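Local atomic coordinates of LamCAT (Aquimarina, PDB entry 6JH5), a protein that probably hydrolyses laminarin, the beta-glucan of marine algae, as a marine bacterial laminarinase of glycoside hydrolase family 16. Residues Y63-T68 and F212-N217; V109-C114 and N140-Y145; T161-A166 and K170-G175. All coordinates share one frame; numbering follows the deposited sequence.

How the interactions relate
The three contacts tie together different parts of a beta-rich family 16 domain, and the chain meets them in a simple order. Interaction 1 opens on strand 63-71 and closes only at the loop before strand 221-232, so it spans most of the domain and encloses the other two. Within that span, interaction 2 joins the loop after helix 106-109 to the start of strand 142-150. Strand 158-164 follows next in the chain and begins the hairpin of interaction 3, so these two contacts lie in series without crossing. Interactions 1 and 3 sit on opposite sides of the chain's centre, whereas interactions 2 and 3 come within about 5 Å at their nearest atoms.

Interaction 1 (Y63-T68 and F212-N217); sequences YNYTST and FNIDNN
The loop between strands 197-205 and 221-232, which carries an Asx turn, is tied to strand 63-71 where Y65 meets N216 and I214. The phenol is the donor, and its OH lies 2.6 Å from N216 OD1. The bond is short and well aimed, for the hydroxyl sits in the carbonyl plane on a lone pair, with a C=O...donor angle of 130°. Ring and amide are nearly coplanar, 17° apart, although the two side chains cross at about a right angle. OD1 therefore arrives at the ring's edge, 3.3 Å from Y65 CE1. I214 supplies the apolar half of the contact. Its CG2 branch is 3.8 Å from Y65 CZ and 3.5 Å from Y65 OH, the side chains sliding past each other in opposite directions. CB of Y65 points toward the loop, and with CG anti to the carbonyl carbon (chi1 -53°) the long phenol carries its OH to N216. The loop has internal order as well: D215 OD1 accepts from N217 N at 3.0 Å, closing the Asx turn around N216. F219 and I205 touch both Y65 and I214. With a phenylalanine in place of Y65, N216 OD1 would probably be left without this donor and its amide set freer to turn. The chemistry is that of a largely buried phenol whose apolar ring is packed by hydrocarbon while its one polar atom is spent on a directional bond, which ties the loop to the strand at this point and limits how the N216 amide can turn.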
loop_
_atom_site.group_PDB
_atom_site.type_symbol
_atom_site.label_atom_id
_atom_site.label_comp_id
_atom_site.label_asym_id
_atom_site.label_seq_id
_atom_site.Cartn_x
_atom_site.Cartn_y
_atom_site.Cartn_z
ATOM N N TYR A 63 1.597 18.963 -13.231
ATOM C CA TYR A 63 2.525 17.992 -12.607
ATOM C C TYR A 63 3.383 17.341 -13.679
ATOM O O TYR A 63 3.009 17.374 -14.831
ATOM C CB TYR A 63 1.738 17.002 -11.746
ATOM C CG TYR A 63 1.071 17.724 -10.617
ATOM C CD1 TYR A 63 1.762 17.997 -9.459
ATOM C CD2 TYR A 63 -0.194 18.243 -10.761
ATOM C CE1 TYR A 63 1.194 18.722 -8.438
ATOM C CE2 TYR A 63 -0.784 18.960 -9.745
ATOM C CZ TYR A 63 -0.084 19.205 -8.585
ATOM O OH TYR A 63 -0.649 19.933 -7.598
ATOM N N ASN A 64 4.511 16.779 -13.262
ATOM C CA ASN A 64 5.511 16.253 -14.226
ATOM C C ASN A 64 5.649 14.731 -14.227
ATOM O O ASN A 64 6.471 14.237 -14.947
ATOM C CB ASN A 64 6.848 16.935 -13.970
ATOM C CG ASN A 64 6.684 18.426 -14.102
ATOM O OD1 ASN A 64 6.079 18.890 -15.039
ATOM N ND2 ASN A 64 7.176 19.157 -13.131
ATOM N N TYR A 65 4.890 14.058 -13.384
ATOM C CA TYR A 65 4.928 12.584 -13.327
ATOM C C TYR A 65 3.490 12.069 -13.232
ATOM O O TYR A 65 2.647 12.725 -12.687
ATOM C CB TYR A 65 5.717 12.074 -12.117
ATOM C CG TYR A 65 7.104 12.641 -11.992
ATOM C CD1 TYR A 65 8.162 12.074 -12.661
ATOM C CD2 TYR A 65 7.339 13.764 -11.231
ATOM C CE1 TYR A 65 9.434 12.606 -12.558
ATOM C CE2 TYR A 65 8.601 14.306 -11.118
ATOM C CZ TYR A 65 9.654 13.728 -11.787
ATOM O OH TYR A 65 10.892 14.266 -11.690
ATOM N N THR A 66 3.284 10.892 -13.792
ATOM C CA THR A 66 1.984 10.203 -13.692
ATOM C C THR A 66 2.223 8.805 -13.143
ATOM O O THR A 66 3.278 8.266 -13.320
ATOM C CB THR A 66 1.241 10.138 -15.028
ATOM O OG1 THR A 66 2.067 9.454 -15.957
ATOM C CG2 THR A 66 0.858 11.512 -15.519
ATOM N N SER A 67 1.213 8.296 -12.466
ATOM C CA SER A 67 1.279 6.943 -11.887
ATOM C C SER A 67 -0.149 6.481 -11.578
ATOM O O SER A 67 -1.064 7.056 -12.086
ATOM C CB SER A 67 2.165 6.891 -10.673
ATOM O OG SER A 67 2.393 5.567 -10.285
ATOM N N THR A 68 -0.279 5.422 -10.805
ATOM C CA THR A 68 -1.634 4.931 -10.472
ATOM C C THR A 68 -1.787 4.749 -8.958
ATOM O O THR A 68 -0.845 4.355 -8.341
ATOM C CB THR A 68 -1.912 3.581 -11.156
ATOM O OG1 THR A 68 -2.235 3.893 -12.499
ATOM C CG2 THR A 68 -3.077 2.801 -10.586
ATOM N N PHE A 212 12.847 14.685 -2.570
ATOM C CA PHE A 212 12.547 15.330 -3.862
ATOM C C PHE A 212 13.683 15.198 -4.870
ATOM O O PHE A 212 13.639 15.877 -5.845
ATOM C CB PHE A 212 12.064 16.750 -3.577
ATOM C CG PHE A 212 10.899 16.755 -2.620
ATOM C CD1 PHE A 212 9.617 16.566 -3.079
ATOM C CD2 PHE A 212 11.082 16.913 -1.265
ATOM C CE1 PHE A 212 8.546 16.536 -2.206
ATOM C CE2 PHE A 212 10.011 16.876 -0.393
ATOM C CZ PHE A 212 8.743 16.701 -0.867
ATOM N N ASN A 213 14.622 14.308 -4.591
ATOM C CA ASN A 213 15.693 14.015 -5.567
ATOM C C ASN A 213 15.142 12.884 -6.432
ATOM O O ASN A 213 15.064 11.793 -5.962
ATOM C CB ASN A 213 16.965 13.585 -4.847
ATOM C CG ASN A 213 17.978 12.928 -5.757
ATOM O OD1 ASN A 213 18.003 13.177 -6.948
ATOM N ND2 ASN A 213 18.870 12.158 -5.177
ATOM N N ILE A 214 14.751 13.202 -7.653
ATOM C CA ILE A 214 14.144 12.167 -8.521
ATOM C C ILE A 214 15.128 11.755 -9.615
ATOM O O ILE A 214 15.651 12.629 -10.258
ATOM C CB ILE A 214 12.830 12.675 -9.142
ATOM C CG1 ILE A 214 11.915 13.398 -8.144
ATOM C CG2 ILE A 214 12.115 11.532 -9.829
ATOM C CD1 ILE A 214 11.552 12.613 -6.910
ATOM N N ASP A 215 15.316 10.443 -9.757
ATOM C CA ASP A 215 16.165 9.913 -10.845
ATOM C C ASP A 215 15.259 9.921 -12.068
ATOM O O ASP A 215 14.553 9.005 -12.304
ATOM C CB ASP A 215 16.647 8.509 -10.514
ATOM C CG ASP A 215 17.490 7.883 -11.608
ATOM O OD1 ASP A 215 17.663 8.509 -12.631
ATOM O OD2 ASP A 215 17.947 6.796 -11.375
ATOM N N ASN A 216 15.400 10.948 -12.905
ATOM C CA ASN A 216 14.553 11.110 -14.113
ATOM C C ASN A 216 14.944 10.115 -15.195
ATOM O O ASN A 216 14.223 9.983 -16.138
ATOM C CB ASN A 216 14.517 12.549 -14.600
ATOM C CG ASN A 216 13.722 13.410 -13.649
ATOM O OD1 ASN A 216 12.663 13.032 -13.218
ATOM N ND2 ASN A 216 14.292 14.531 -13.275
ATOM N N ASN A 217 16.028 9.396 -14.974
ATOM C CA ASN A 217 16.464 8.386 -15.959
ATOM C C ASN A 217 15.893 7.019 -15.583
ATOM O O ASN A 217 16.244 6.060 -16.219
ATOM C CB ASN A 217 17.982 8.338 -16.092
ATOM C CG ASN A 217 18.523 9.508 -16.873
ATOM O OD1 ASN A 217 19.425 10.196 -16.431
ATOM N ND2 ASN A 217 17.956 9.759 -18.015
#

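Interaction 2 (V109-C114 and N140-Y145); sequences VGWPAC and NTYANY
W111 and P112, in the loop after helix 106-109, meet Y142 at the start of strand 142-150 through two rings and a proline. The aromatic part is a pairing of intermediate tilt: the six-membered ring of W111 and the ring of Y142 have centroids 5.4 Å apart and planes at 46°. Touching is confined to one corner of each, W111 CH2 lying 3.7 Å from Y142 CE1. Y142 brings its ring there with CG trans to its backbone N (chi1 165°). The aliphatic part comes from P112, whose CG is 3.7 Å from Y142 CD1. P112 also packs within its own loop, its CB lying 3.5 Å above the indole plane of W111 and over its centre. A cis peptide joins the two residues and folds the proline back over one face of the indole. Polar bonds hold the rims. N144 ND2 donates to Y142 OH at 3.0 Å along a nearly straight path, and the same hydroxyl is hydrogen-bonded to H134. W111 NE1 binds E116, in a sequence that matches the E-x-D-x-x-E signature of family 16, so the contact probably lies beside the active site. The chemistry implies a division of labour at this exposed surface: dispersion between hydrocarbon atoms draws loop and strand together, while hydrogen bonds at NE1 and OH help to hold the rings' orientation, together with the proline packing.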
loop_
_atom_site.group_PDB
_atom_site.type_symbol
_atom_site.label_atom_id
_atom_site.label_comp_id
_atom_site.label_asym_id
_atom_site.label_seq_id
_atom_site.Cartn_x
_atom_site.Cartn_y
_atom_site.Cartn_z
ATOM N N VAL A 109 -14.556 9.540 9.850
ATOM C CA VAL A 109 -13.646 10.004 10.934
ATOM C C VAL A 109 -12.361 10.619 10.377
ATOM O O VAL A 109 -11.583 11.116 11.145
ATOM C CB VAL A 109 -13.344 8.862 11.912
ATOM C CG1 VAL A 109 -14.616 8.324 12.536
ATOM C CG2 VAL A 109 -12.518 7.754 11.270
ATOM N N GLY A 110 -12.105 10.453 9.092
ATOM C CA GLY A 110 -10.898 11.011 8.468
ATOM C C GLY A 110 -9.640 10.202 8.764
ATOM O O GLY A 110 -9.733 9.191 9.401
ATOM N N TRP A 111 -8.519 10.733 8.307
ATOM C CA TRP A 111 -7.172 10.164 8.537
ATOM C C TRP A 111 -6.445 11.077 9.536
ATOM O O TRP A 111 -6.484 12.277 9.357
ATOM C CB TRP A 111 -6.398 10.004 7.214
ATOM C CG TRP A 111 -5.082 9.321 7.395
ATOM C CD1 TRP A 111 -4.824 7.993 7.228
ATOM C CD2 TRP A 111 -3.862 9.908 7.864
ATOM N NE1 TRP A 111 -3.526 7.722 7.535
ATOM C CE2 TRP A 111 -2.912 8.876 7.930
ATOM C CE3 TRP A 111 -3.477 11.195 8.237
ATOM C CZ2 TRP A 111 -1.621 9.095 8.373
ATOM C CZ3 TRP A 111 -2.202 11.407 8.673
ATOM C CH2 TRP A 111 -1.279 10.376 8.719
ATOM N N PRO A 112 -5.757 10.568 10.569
ATOM C CA PRO A 112 -5.441 9.146 10.724
ATOM C C PRO A 112 -6.357 8.312 11.630
ATOM O O PRO A 112 -6.064 7.215 11.882
ATOM C CB PRO A 112 -4.086 9.214 11.431
ATOM C CG PRO A 112 -4.146 10.468 12.259
ATOM C CD PRO A 112 -5.066 11.401 11.531
ATOM N N ALA A 113 -7.489 8.868 12.043
ATOM C CA ALA A 113 -8.378 8.168 12.998
ATOM C C ALA A 113 -8.897 6.863 12.410
ATOM O O ALA A 113 -9.071 5.927 13.119
ATOM C CB ALA A 113 -9.523 9.060 13.421
ATOM N N CYS A 114 -9.067 6.829 11.095
ATOM C CA CYS A 114 -9.601 5.626 10.413
ATOM C C CYS A 114 -8.649 4.442 10.576
ATOM O O CYS A 114 -9.078 3.361 10.423
ATOM C CB CYS A 114 -9.823 5.856 8.927
ATOM S SG CYS A 114 -8.344 6.438 8.045
ATOM N N ASN A 140 -5.789 11.590 21.569
ATOM C CA ASN A 140 -5.995 12.462 20.388
ATOM C C ASN A 140 -4.653 12.818 19.746
ATOM O O ASN A 140 -4.477 13.938 19.312
ATOM C CB ASN A 140 -6.736 13.748 20.745
ATOM C CG ASN A 140 -7.209 14.451 19.501
ATOM O OD1 ASN A 140 -7.630 13.804 18.572
ATOM N ND2 ASN A 140 -7.113 15.762 19.477
ATOM N N THR A 141 -3.724 11.880 19.705
ATOM C CA THR A 141 -2.451 12.231 19.067
ATOM C C THR A 141 -2.167 11.221 17.960
ATOM O O THR A 141 -2.554 10.106 18.083
ATOM C CB THR A 141 -1.274 12.386 20.038
ATOM O OG1 THR A 141 -0.799 11.131 20.484
ATOM C CG2 THR A 141 -1.602 13.234 21.239
ATOM N N TYR A 142 -1.554 11.719 16.910
ATOM C CA TYR A 142 -1.179 10.854 15.776
ATOM C C TYR A 142 -0.120 9.878 16.283
ATOM O O TYR A 142 0.828 10.271 16.911
ATOM C CB TYR A 142 -0.678 11.729 14.628
ATOM C CG TYR A 142 0.058 10.958 13.574
ATOM C CD1 TYR A 142 -0.530 9.894 12.927
ATOM C CD2 TYR A 142 1.351 11.272 13.254
ATOM C CE1 TYR A 142 0.154 9.177 11.966
ATOM C CE2 TYR A 142 2.048 10.564 12.297
ATOM C CZ TYR A 142 1.449 9.513 11.638
ATOM O OH TYR A 142 2.162 8.826 10.702
ATOM N N ALA A 143 -0.333 8.604 16.001
ATOM C CA ALA A 143 0.601 7.562 16.454
ATOM C C ALA A 143 1.038 6.703 15.275
ATOM O O ALA A 143 0.287 6.542 14.385
ATOM C CB ALA A 143 -0.103 6.705 17.473
ATOM N N ASN A 144 2.275 6.251 15.300
ATOM C CA ASN A 144 2.695 5.250 14.295
ATOM C C ASN A 144 3.665 4.246 14.920
ATOM O O ASN A 144 4.268 4.543 15.912
ATOM C CB ASN A 144 3.089 5.867 12.966
ATOM C CG ASN A 144 4.359 6.655 13.089
ATOM O OD1 ASN A 144 5.339 6.177 13.605
ATOM N ND2 ASN A 144 4.341 7.860 12.576
ATOM N N TYR A 145 3.699 3.063 14.337
ATOM C CA TYR A 145 4.575 1.998 14.852
ATOM C C TYR A 145 5.058 1.215 13.636
ATOM O O TYR A 145 4.258 0.625 12.991
ATOM C CB TYR A 145 3.810 1.165 15.875
ATOM C CG TYR A 145 4.643 0.166 16.621
ATOM C CD1 TYR A 145 5.732 0.554 17.361
ATOM C CD2 TYR A 145 4.305 -1.167 16.604
ATOM C CE1 TYR A 145 6.466 -0.370 18.070
ATOM C CE2 TYR A 145 5.027 -2.104 17.311
ATOM C CZ TYR A 145 6.121 -1.707 18.045
ATOM O OH TYR A 145 6.836 -2.618 18.752
#

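Interaction 3 (T161-A166 and K170-G175); sequences TIEWDA and KWFVDG
Two rings on successive residues of strand 170-173 face opposite sides of the sheet and meet strand 161-164 differently. W171 offers a face: I162 CG2 lies 3.7 Å from the centroid of its five-membered ring and 16° off the normal, a CH-pi contact set off from the indole's middle. The two side chains run the same way, and I162 holds CG1 between its backbone N and carbonyl carbon (chi1 54°), which leaves CG2 as the branch over the indole. The edge of W171 is used too, NE1 bonding to the backbone O of D118, and the H179 ring of neighbouring strand 176-182 also meets the indole. On the other side of the sheet, F172 has T161 O at its edge, in the ring plane and 3.9 Å from F172 CD1. The aliphatic stem of E163 crosses this ring obliquely, E163 CG being 3.8 Å from F172 CE1. K170 shares that side, but its ammonium stops short of the E163 carboxylate, NZ and OE1 5.4 Å apart. T161 OG1 bonds to E84 and accepts at 2.8 Å from a water whose oxygen takes the N-H of G175. Between the two faces, four backbone hydrogen bonds join the strands. T161 N reaches F172 O at 3.1 Å and F172 N returns to T161 O at 2.9 Å; E163 and K170 exchange a like pair. I162 and W171 form the non-hydrogen-bonded pair between them. Such regular alternation is that of an antiparallel beta hairpin, here strands 158-164 and 168-173, within the beta-jelly-roll fold of family 16.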
loop_
_atom_site.group_PDB
_atom_site.type_symbol
_atom_site.label_atom_id
_atom_site.label_comp_id
_atom_site.label_asym_id
_atom_site.label_seq_id
_atom_site.Cartn_x
_atom_site.Cartn_y
_atom_site.Cartn_z
ATOM N N THR A 161 3.017 -9.765 3.256
ATOM C CA THR A 161 1.820 -10.271 3.947
ATOM C C THR A 161 1.631 -9.646 5.334
ATOM O O THR A 161 2.589 -9.317 5.968
ATOM C CB THR A 161 2.054 -11.774 4.207
ATOM O OG1 THR A 161 2.430 -12.445 3.004
ATOM C CG2 THR A 161 0.909 -12.532 4.842
ATOM N N ILE A 162 0.370 -9.549 5.712
ATOM C CA ILE A 162 0.008 -9.305 7.127
ATOM C C ILE A 162 -0.934 -10.418 7.561
ATOM O O ILE A 162 -1.625 -10.912 6.753
ATOM C CB ILE A 162 -0.644 -7.943 7.426
ATOM C CG1 ILE A 162 -1.868 -7.667 6.556
ATOM C CG2 ILE A 162 0.398 -6.839 7.369
ATOM C CD1 ILE A 162 -2.802 -6.638 7.114
ATOM N N GLU A 163 -0.838 -10.770 8.829
ATOM C CA GLU A 163 -1.829 -11.637 9.496
ATOM C C GLU A 163 -2.429 -10.729 10.560
ATOM O O GLU A 163 -1.705 -10.175 11.295
ATOM C CB GLU A 163 -1.219 -12.924 10.035
ATOM C CG GLU A 163 -0.808 -13.877 8.939
ATOM C CD GLU A 163 -0.216 -15.149 9.497
ATOM O OE1 GLU A 163 -0.263 -15.310 10.687
ATOM O OE2 GLU A 163 0.303 -15.902 8.738
ATOM N N TRP A 164 -3.739 -10.602 10.548
ATOM C CA TRP A 164 -4.415 -9.636 11.430
ATOM C C TRP A 164 -5.586 -10.327 12.119
ATOM O O TRP A 164 -6.353 -10.941 11.470
ATOM C CB TRP A 164 -4.848 -8.486 10.527
ATOM C CG TRP A 164 -5.830 -7.480 11.022
ATOM C CD1 TRP A 164 -5.988 -6.974 12.274
ATOM C CD2 TRP A 164 -6.776 -6.796 10.196
ATOM N NE1 TRP A 164 -6.968 -6.027 12.279
ATOM C CE2 TRP A 164 -7.480 -5.913 11.024
ATOM C CE3 TRP A 164 -7.096 -6.861 8.842
ATOM C CZ2 TRP A 164 -8.488 -5.103 10.525
ATOM C CZ3 TRP A 164 -8.093 -6.066 8.360
ATOM C CH2 TRP A 164 -8.782 -5.204 9.193
ATOM N N ASP A 165 -5.629 -10.195 13.421
ATOM C CA ASP A 165 -6.756 -10.722 14.212
ATOM C C ASP A 165 -7.101 -9.694 15.285
ATOM O O ASP A 165 -6.544 -8.662 15.318
ATOM C CB ASP A 165 -6.550 -12.155 14.696
ATOM C CG ASP A 165 -5.575 -12.343 15.844
ATOM O OD1 ASP A 165 -5.137 -11.371 16.395
ATOM O OD2 ASP A 165 -5.259 -13.488 16.118
ATOM N N ALA A 166 -7.999 -10.069 16.180
ATOM C CA ALA A 166 -8.460 -9.146 17.237
ATOM C C ALA A 166 -7.341 -8.816 18.226
ATOM O O ALA A 166 -7.510 -7.885 18.959
ATOM C CB ALA A 166 -9.632 -9.759 17.962
ATOM N N LYS A 170 0.640 -8.919 12.348
ATOM C CA LYS A 170 2.008 -9.413 12.101
ATOM C C LYS A 170 2.355 -9.168 10.628
ATOM O O LYS A 170 1.508 -9.350 9.820
ATOM C CB LYS A 170 2.069 -10.902 12.400
ATOM C CG LYS A 170 2.016 -11.271 13.862
ATOM C CD LYS A 170 1.946 -12.779 13.992
ATOM C CE LYS A 170 2.106 -13.299 15.388
ATOM N NZ LYS A 170 2.364 -14.753 15.365
ATOM N N TRP A 171 3.589 -8.771 10.367
ATOM C CA TRP A 171 4.080 -8.444 9.010
ATOM C C TRP A 171 5.156 -9.441 8.583
ATOM O O TRP A 171 6.017 -9.745 9.348
ATOM C CB TRP A 171 4.688 -7.044 8.955
ATOM C CG TRP A 171 3.763 -5.867 8.963
ATOM C CD1 TRP A 171 3.443 -5.076 7.904
ATOM C CD2 TRP A 171 3.129 -5.269 10.101
ATOM N NE1 TRP A 171 2.626 -4.060 8.291
ATOM C CE2 TRP A 171 2.419 -4.151 9.636
ATOM C CE3 TRP A 171 3.064 -5.595 11.456
ATOM C CZ2 TRP A 171 1.687 -3.346 10.493
ATOM C CZ3 TRP A 171 2.347 -4.792 12.302
ATOM C CH2 TRP A 171 1.655 -3.688 11.822
ATOM N N PHE A 172 5.071 -9.894 7.346
ATOM C CA PHE A 172 6.087 -10.832 6.852
ATOM C C PHE A 172 6.494 -10.495 5.422
ATOM O O PHE A 172 5.737 -9.906 4.706
ATOM C CB PHE A 172 5.478 -12.226 6.726
ATOM C CG PHE A 172 4.746 -12.752 7.930
ATOM C CD1 PHE A 172 3.473 -12.330 8.225
ATOM C CD2 PHE A 172 5.316 -13.692 8.749
ATOM C CE1 PHE A 172 2.791 -12.822 9.315
ATOM C CE2 PHE A 172 4.637 -14.190 9.840
ATOM C CZ PHE A 172 3.373 -13.761 10.115
ATOM N N VAL A 173 7.730 -10.819 5.077
ATOM C CA VAL A 173 8.170 -10.812 3.655
ATOM C C VAL A 173 8.718 -12.207 3.371
ATOM O O VAL A 173 9.500 -12.672 4.134
ATOM C CB VAL A 173 9.196 -9.728 3.305
ATOM C CG1 VAL A 173 9.569 -9.798 1.830
ATOM C CG2 VAL A 173 8.674 -8.359 3.690
ATOM N N ASP A 174 8.140 -12.883 2.388
ATOM C CA ASP A 174 8.547 -14.267 2.021
ATOM C C ASP A 174 8.398 -15.177 3.238
ATOM O O ASP A 174 9.228 -16.045 3.438
ATOM C CB ASP A 174 9.929 -14.287 1.393
ATOM C CG ASP A 174 10.046 -13.383 0.184
ATOM O OD1 ASP A 174 9.080 -13.269 -0.547
ATOM O OD2 ASP A 174 11.091 -12.821 0.026
ATOM N N GLY A 175 7.396 -14.888 4.062
ATOM C CA GLY A 175 7.072 -15.685 5.256
ATOM C C GLY A 175 7.954 -15.380 6.449
ATOM O O GLY A 175 7.801 -16.019 7.429
HETATM O O HOH W 1 4.993 -13.434 3.332
#